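Local coordinates for extracellular protein containing a SCP domain (Bacillus anthracis, PDB 4IFA), which is of unknown function but, as an extracellular protein with an SCP domain, is regarded as a vaccine candidate and may take part in virulence, at residues 229-232 / 233-237; 85-88 / 89-92; 310-313 / 314-318. One frame throughout, in Å; residues are numbered along the deposited sequence. Where two conformers were deposited one is given.

Contact 1. Residues 229-232 / 233-237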
loop_
_atom_site.group_PDB
_atom_site.type_symbol
_atom_site.label_atom_id
_atom_site.label_comp_id
_atom_site.label_asym_id
_atom_site.label_seq_id
_atom_site.Cartn_x
_atom_site.Cartn_y
_atom_site.Cartn_z
ATOM N N ASN A 229 3.670 9.302 -4.480
ATOM C CA ASN A 229 4.171 9.896 -5.709
ATOM C C ASN A 229 3.560 9.219 -6.954
ATOM O O ASN A 229 3.366 9.878 -7.969
ATOM C CB ASN A 229 5.677 9.989 -5.751
ATOM C CG ASN A 229 6.195 11.168 -4.970
ATOM O OD1 ASN A 229 5.519 12.193 -4.916
ATOM N ND2 ASN A 229 7.383 11.053 -4.386
ATOM N N ILE A 230 3.222 7.933 -6.875
ATOM C CA ILE A 230 2.483 7.271 -7.962
ATOM C C ILE A 230 1.104 7.921 -8.134
ATOM O O ILE A 230 0.665 8.181 -9.253
ATOM C CB ILE A 230 2.416 5.760 -7.732
ATOM C CG1 ILE A 230 3.816 5.199 -7.981
ATOM C CG2 ILE A 230 1.346 5.099 -8.610
ATOM C CD1 ILE A 230 3.951 3.746 -7.792
ATOM N N ILE A 231 0.431 8.204 -7.017
ATOM C CA ILE A 231 -0.812 8.924 -7.078
ATOM C C ILE A 231 -0.597 10.307 -7.705
ATOM O O ILE A 231 -1.399 10.735 -8.581
ATOM C CB ILE A 231 -1.417 9.056 -5.649
ATOM C CG1 ILE A 231 -1.908 7.713 -5.152
ATOM C CG2 ILE A 231 -2.586 10.047 -5.665
ATOM C CD1 ILE A 231 -2.201 7.638 -3.654
ATOM N N ARG A 232 0.416 11.036 -7.257
ATOM C CA ARG A 232 0.694 12.396 -7.804
ATOM C C ARG A 232 0.871 12.299 -9.333
ATOM O O ARG A 232 0.264 13.060 -10.105
ATOM C CB ARG A 232 1.920 13.070 -7.199
ATOM C CG ARG A 232 2.028 13.231 -5.685
ATOM C CD ARG A 232 1.290 14.343 -5.139
ATOM N NE ARG A 232 1.838 15.653 -5.487
ATOM C CZ ARG A 232 1.379 16.795 -4.982
ATOM N NH1 ARG A 232 0.396 16.777 -4.111
ATOM N NH2 ARG A 232 1.931 17.949 -5.359
ATOM N N SER A 233 1.680 11.359 -9.787
ATOM C CA SER A 233 1.923 11.184 -11.214
ATOM C C SER A 233 0.638 10.882 -11.995
ATOM O O SER A 233 0.410 11.441 -13.063
ATOM C CB SER A 233 2.988 10.092 -11.420
ATOM O OG SER A 233 3.381 9.996 -12.778
ATOM N N ARG A 234 -0.188 9.999 -11.438
ATOM C CA ARG A 234 -1.457 9.607 -12.041
ATOM C C ARG A 234 -2.352 10.840 -12.296
ATOM O O ARG A 234 -3.060 10.923 -13.314
ATOM C CB ARG A 234 -2.158 8.650 -11.070
ATOM C CG ARG A 234 -3.434 8.021 -11.548
ATOM C CD ARG A 234 -4.095 7.192 -10.410
ATOM N NE ARG A 234 -3.173 6.179 -9.820
ATOM C CZ ARG A 234 -3.192 5.794 -8.532
ATOM N NH1 ARG A 234 -4.052 6.350 -7.695
ATOM N NH2 ARG A 234 -2.325 4.903 -8.019
ATOM N N HIS A 235 -2.307 11.769 -11.336
ATOM C CA HIS A 235 -3.111 13.025 -11.333
ATOM C C HIS A 235 -2.368 14.229 -11.916
ATOM O O HIS A 235 -2.852 15.383 -11.806
ATOM C CB HIS A 235 -3.617 13.270 -9.918
ATOM C CG HIS A 235 -4.657 12.277 -9.496
ATOM N ND1 HIS A 235 -6.005 12.542 -9.599
ATOM C CD2 HIS A 235 -4.554 11.004 -9.041
ATOM C CE1 HIS A 235 -6.686 11.480 -9.202
ATOM N NE2 HIS A 235 -5.829 10.523 -8.870
ATOM N N ASN A 236 -1.262 13.979 -12.607
ATOM C CA ASN A 236 -0.534 15.048 -13.321
ATOM C C ASN A 236 -0.086 16.175 -12.416
ATOM O O ASN A 236 -0.148 17.355 -12.768
ATOM C CB ASN A 236 -1.391 15.556 -14.489
ATOM C CG ASN A 236 -1.745 14.439 -15.440
ATOM O OD1 ASN A 236 -0.870 13.731 -15.951
ATOM N ND2 ASN A 236 -3.032 14.234 -15.643
ATOM N N LEU A 237 0.390 15.795 -11.249
ATOM C CA LEU A 237 0.885 16.719 -10.238
ATOM C C LEU A 237 2.379 16.538 -10.063
ATOM O O LEU A 237 2.898 15.435 -10.269
ATOM C CB LEU A 237 0.211 16.423 -8.883
ATOM C CG LEU A 237 -1.286 16.746 -8.830
ATOM C CD1 LEU A 237 -1.976 16.111 -7.620
ATOM C CD2 LEU A 237 -1.503 18.268 -8.839
#

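Contact 2. Residues 85-88 / 89-92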
loop_
_atom_site.group_PDB
_atom_site.type_symbol
_atom_site.label_atom_id
_atom_site.label_comp_id
_atom_site.label_asym_id
_atom_site.label_seq_id
_atom_site.Cartn_x
_atom_site.Cartn_y
_atom_site.Cartn_z
ATOM N N ASN A 85 11.251 -0.073 -7.048
ATOM C CA ASN A 85 10.663 1.283 -7.129
ATOM C C ASN A 85 11.442 2.265 -7.979
ATOM O O ASN A 85 11.102 3.436 -7.979
ATOM C CB ASN A 85 10.551 1.884 -5.716
ATOM C CG ASN A 85 11.902 2.171 -5.103
ATOM O OD1 ASN A 85 12.901 1.613 -5.546
ATOM N ND2 ASN A 85 11.967 3.028 -4.084
ATOM N N GLN A 86 12.432 1.832 -8.730
ATOM C CA GLN A 86 13.245 2.827 -9.462
ATOM C C GLN A 86 12.570 3.429 -10.698
ATOM O O GLN A 86 12.999 4.476 -11.201
ATOM C CB GLN A 86 14.664 2.312 -9.716
ATOM C CG GLN A 86 15.461 2.045 -8.399
ATOM C CD GLN A 86 15.671 3.289 -7.498
ATOM O OE1 GLN A 86 16.305 4.272 -7.911
ATOM N NE2 GLN A 86 15.169 3.231 -6.254
ATOM N N ASP A 87 11.502 2.789 -11.159
ATOM C CA ASP A 87 10.708 3.297 -12.253
ATOM C C ASP A 87 9.279 3.251 -11.766
ATOM O O ASP A 87 8.663 2.169 -11.656
ATOM C CB ASP A 87 10.892 2.427 -13.499
ATOM C CG ASP A 87 10.051 2.890 -14.681
ATOM O OD1 ASP A 87 9.111 3.703 -14.532
ATOM O OD2 ASP A 87 10.376 2.408 -15.804
ATOM N N LEU A 88 8.694 4.428 -11.526
ATOM C CA LEU A 88 7.328 4.477 -10.987
ATOM C C LEU A 88 6.282 3.828 -11.894
ATOM O O LEU A 88 5.291 3.315 -11.378
ATOM C CB LEU A 88 6.899 5.892 -10.559
ATOM C CG LEU A 88 7.637 6.471 -9.332
ATOM C CD1 LEU A 88 6.952 7.784 -8.928
ATOM C CD2 LEU A 88 7.774 5.504 -8.103
ATOM N N ALA A 89 6.515 3.791 -13.207
ATOM C CA ALA A 89 5.578 3.152 -14.149
ATOM C C ALA A 89 5.561 1.631 -14.026
ATOM O O ALA A 89 4.645 0.958 -14.520
ATOM C CB ALA A 89 5.931 3.542 -15.583
ATOM N N GLN A 90 6.610 1.076 -13.397
ATOM C CA GLN A 90 6.817 -0.387 -13.250
ATOM C C GLN A 90 6.789 -0.858 -11.778
ATOM O O GLN A 90 7.232 -1.951 -11.430
ATOM C CB GLN A 90 8.132 -0.817 -13.916
ATOM C CG GLN A 90 8.272 -0.404 -15.360
ATOM C CD GLN A 90 7.306 -1.080 -16.298
ATOM O OE1 GLN A 90 6.729 -2.125 -15.995
ATOM N NE2 GLN A 90 7.131 -0.485 -17.477
ATOM N N TYR A 91 6.277 -0.019 -10.875
ATOM C CA TYR A 91 6.389 -0.298 -9.436
ATOM C C TYR A 91 5.724 -1.574 -9.044
ATOM O O TYR A 91 4.533 -1.808 -9.330
ATOM C CB TYR A 91 5.777 0.864 -8.601
ATOM C CG TYR A 91 5.970 0.740 -7.109
ATOM C CD1 TYR A 91 6.879 1.536 -6.467
ATOM C CD2 TYR A 91 5.295 -0.212 -6.371
ATOM C CE1 TYR A 91 7.127 1.402 -5.100
ATOM C CE2 TYR A 91 5.536 -0.384 -5.002
ATOM C CZ TYR A 91 6.461 0.426 -4.380
ATOM O OH TYR A 91 6.693 0.315 -3.023
ATOM N N VAL A 92 6.521 -2.441 -8.406
ATOM C CA VAL A 92 6.029 -3.655 -7.811
ATOM C C VAL A 92 6.902 -3.980 -6.599
ATOM O O VAL A 92 8.094 -3.609 -6.545
ATOM C CB VAL A 92 6.011 -4.842 -8.799
ATOM C CG1 VAL A 92 7.359 -5.132 -9.364
ATOM C CG2 VAL A 92 5.420 -6.111 -8.152
HETATM O O HOH W 1 8.934 2.180 -17.973
#

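Contact 3. Residues 310-313 / 314-318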
loop_
_atom_site.group_PDB
_atom_site.type_symbol
_atom_site.label_atom_id
_atom_site.label_comp_id
_atom_site.label_asym_id
_atom_site.label_seq_id
_atom_site.Cartn_x
_atom_site.Cartn_y
_atom_site.Cartn_z
ATOM N N GLY A 310 -11.453 14.173 2.494
ATOM C CA GLY A 310 -10.578 15.104 3.198
ATOM C C GLY A 310 -9.116 14.766 3.080
ATOM O O GLY A 310 -8.236 15.650 2.957
ATOM N N HIS A 311 -8.833 13.481 3.140
ATOM C CA HIS A 311 -7.454 13.028 3.055
ATOM C C HIS A 311 -6.921 13.154 1.628
ATOM O O HIS A 311 -5.756 13.477 1.367
ATOM C CB HIS A 311 -7.345 11.587 3.540
ATOM C CG HIS A 311 -7.820 11.393 4.944
ATOM N ND1 HIS A 311 -9.138 11.198 5.278
ATOM C CD2 HIS A 311 -7.125 11.348 6.104
ATOM C CE1 HIS A 311 -9.241 11.054 6.589
ATOM N NE2 HIS A 311 -8.026 11.116 7.114
ATOM N N ARG A 312 -7.788 12.822 0.675
ATOM C CA ARG A 312 -7.490 12.955 -0.753
ATOM C C ARG A 312 -7.107 14.374 -1.130
ATOM O O ARG A 312 -6.231 14.593 -1.967
ATOM C CB ARG A 312 -8.701 12.470 -1.563
ATOM C CG ARG A 312 -8.559 12.483 -3.076
ATOM C CD ARG A 312 -9.938 12.182 -3.668
ATOM N NE ARG A 312 -9.913 12.004 -5.124
ATOM C CZ ARG A 312 -9.517 10.881 -5.714
ATOM N NH1 ARG A 312 -9.077 9.841 -5.001
ATOM N NH2 ARG A 312 -9.524 10.790 -7.035
ATOM N N LYS A 313 -7.775 15.362 -0.522
ATOM C CA LYS A 313 -7.434 16.762 -0.766
ATOM C C LYS A 313 -5.942 17.009 -0.495
ATOM O O LYS A 313 -5.302 17.719 -1.268
ATOM C CB LYS A 313 -8.342 17.737 0.024
ATOM C CG LYS A 313 -9.768 17.770 -0.505
ATOM C CD LYS A 313 -10.677 18.831 0.078
ATOM C CE LYS A 313 -12.128 18.569 -0.417
ATOM N NZ LYS A 313 -12.262 18.364 -1.899
ATOM N N ASN A 314 -5.378 16.430 0.584
ATOM C CA ASN A 314 -3.964 16.640 0.858
ATOM C C ASN A 314 -3.089 15.919 -0.165
ATOM O O ASN A 314 -2.135 16.496 -0.696
ATOM C CB ASN A 314 -3.581 16.195 2.268
ATOM C CG ASN A 314 -4.121 17.088 3.340
ATOM O OD1 ASN A 314 -4.152 18.327 3.190
ATOM N ND2 ASN A 314 -4.529 16.482 4.441
ATOM N N LEU A 315 -3.462 14.680 -0.505
ATOM C CA LEU A 315 -2.719 13.939 -1.524
ATOM C C LEU A 315 -2.601 14.678 -2.829
ATOM O O LEU A 315 -1.577 14.646 -3.493
ATOM C CB LEU A 315 -3.396 12.597 -1.808
ATOM C CG LEU A 315 -3.338 11.579 -0.680
ATOM C CD1 LEU A 315 -4.273 10.394 -1.005
ATOM C CD2 LEU A 315 -1.941 11.031 -0.381
ATOM N N LEU A 316 -3.670 15.376 -3.205
ATOM C CA LEU A 316 -3.769 15.990 -4.533
ATOM C C LEU A 316 -3.512 17.492 -4.557
ATOM O O LEU A 316 -3.733 18.146 -5.567
ATOM C CB LEU A 316 -5.141 15.679 -5.173
ATOM C CG LEU A 316 -5.491 14.201 -5.335
ATOM C CD1 LEU A 316 -6.819 14.031 -6.057
ATOM C CD2 LEU A 316 -4.378 13.436 -6.019
ATOM N N ASN A 317 -2.999 18.039 -3.456
ATOM C CA ASN A 317 -2.771 19.477 -3.397
ATOM C C ASN A 317 -1.491 19.857 -4.097
ATOM O O ASN A 317 -0.409 19.504 -3.651
ATOM C CB ASN A 317 -2.758 19.948 -1.940
ATOM C CG ASN A 317 -2.777 21.467 -1.814
ATOM O OD1 ASN A 317 -2.554 22.210 -2.781
ATOM N ND2 ASN A 317 -3.077 21.940 -0.608
ATOM N N GLU A 318 -1.602 20.575 -5.206
ATOM C CA GLU A 318 -0.422 20.991 -5.954
ATOM C C GLU A 318 0.466 21.978 -5.157
ATOM O O GLU A 318 1.662 22.153 -5.473
ATOM C CB GLU A 318 -0.839 21.613 -7.304
ATOM C CG GLU A 318 0.348 21.930 -8.236
ATOM C CD GLU A 318 -0.056 22.093 -9.696
ATOM O OE1 GLU A 318 -1.153 22.653 -9.951
ATOM O OE2 GLU A 318 0.729 21.671 -10.589
#

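Contact 1. Residues 229-232 / 233-237
Residues 229-232 run on into 233-237 as the C-terminal end of helix 210-234 and the loop that follows. Ser233 N and Arg234 N reach Asn229 O and Ile230 O in regular helical bonds of 2.9 and 3.0 Å. His235 N then splits between Ile231 O and, weakly, Arg232 O. The helix ends in a Schellman motif: Asn236, with a positive phi of 58°, is the C-prime residue, Leu237 N returns to Arg232 O at 3.0 Å, and Asn236 N bonds to Ser233 O at 3.1 Å. The His235 ring presents its edge to the same carbonyl that its backbone uses, CD2 lying 3.2 Å from Ile231 O, with the oxygen in the ring plane. Its neighbour Ile231 runs alongside, CG2 being 4.0 Å from CD2. Bends at chi2 (-81°) and chi3 (-70°) fold the Arg232 chain round, and Leu237 crosses it at about a right angle, CB 3.8 Å from NE and over one guanidinium face. The nitrogens of that group are gripped by backbone oxygens: Pro238 O bonds to NE, and Leu315 O and Asn317 O to NH1. Leu315 O, at the C-terminal end of helix 309-315, and the loop carbonyls of Asn317 and Pro238 probably stabilise the buried charge, and several bonds fix its rotation while Leu237 supplies an apolar cover.

Contact 2. Residues 85-88 / 89-92
Asp87 OD2 accepts a 2.6 Å hydrogen bond from a water that in turn accepts a longer one, 3.3 Å, from Gln90 NE2, so the two side chains are bridged on the outer side of a type I beta turn. The turn spans Asp87 to Gln90, closed by Gln90 N to Asp87 O at 2.9 Å, and an Asx turn is built on it: Ala89 N bonds to Asp87 OD1 at 2.9 Å, coming from above the carboxylate plane. The carboxylate gets there because Asp87 CG stands opposite the backbone N (chi1 179°). Gln90 lies beside it and points the same way, its CG 3.5 Å from Asp87 OD2, with the amide plane turned 83° from the carboxylate. The turn belongs to the link between strands 80-84 and 92-97. On its inner side Tyr91 reaches back to Asn85, whose amide is held by Asp226 through ND2 and by Ser70 and Gln86 through OD1, the Gln86 NE2 donor sitting above the carbonyl plane. Tyr91 OH is bonded to Gln93 OE1. Obliquely to the Tyr91 ring come Asn85 CB, 3.5 Å from CE1, and Leu88 CD2, 4.4 Å from CD1.

Contact 3. Residues 310-313 / 314-318
Arg312 and Leu316, one helical turn apart, form the close-packed side of this contact. Leu316 CD1 sits 3.8 Å from both Arg312 CG and Arg312 NE, and the methyl goes on to lie over one face of the guanidinium. The arginine chain is extended from CG to NE, with CG opposite the backbone N (chi1 -178°), and this carries the charged group past the leucine to Asp171, which forms a salt bridge with NH1; Leu306 O takes the same nitrogen. Beneath the side chains, Leu316 N bonds to Arg312 O at 3.0 Å, the nitrogen lying nearly on the line of the C=O bond, though the N-H itself is bent (142°). His311 O is more heavily used: Leu315 N meets it in the carbonyl plane at 3.2 Å, Asn314 N adds a weak bond, and Asn290 ND2 is a third donor. Asn290 belongs to the Gly-Glu-Asn sequence motif of the CAP (SCP) family, and it also bonds to Asn314 ND2 through OD1. Helix 309-315 is thus tied to an outer strand, 286-293, of the mixed four-stranded sheet of the SCP region, while Leu315 packs on Gln334 and Phe336 of strand 331-338. From Leu316 onward the helical pattern gives out, and a turn closed by Asn317 N to Asn314 O at 3.3 Å leads into the loop. The other side is loose and open to solvent. Lys313, exposed, meets the following residues chiefly through its backbone, Asn317 CB lying 3.4 Å from Lys313 O. Asn317 turns its amide to the chain beyond, OD1 accepting Gln319 N.

From the N terminus, contact 2 comes first, closing the turn that joins strands 80-84 and 92-97 in the CAP-associated N-terminal region. Contact 1 follows much later, where helix 210-234 ends, and contact 3 ends helix 309-315 near the C terminus. The three lie in series, and none nests in or crosses another. Contact 1 stands between the others and touches both: Ile230 and Asn229 pack on Tyr91 and Leu88 of contact 2, while Leu237 and His235 meet Leu316 and Arg312 of contact 3. Contacts 2 and 3 do not touch, their nearest atoms being about 12 Å apart. The end of helix 210-234 is thus packed between the 85-92 turn of the seven-stranded sheet and the end of helix 309-315.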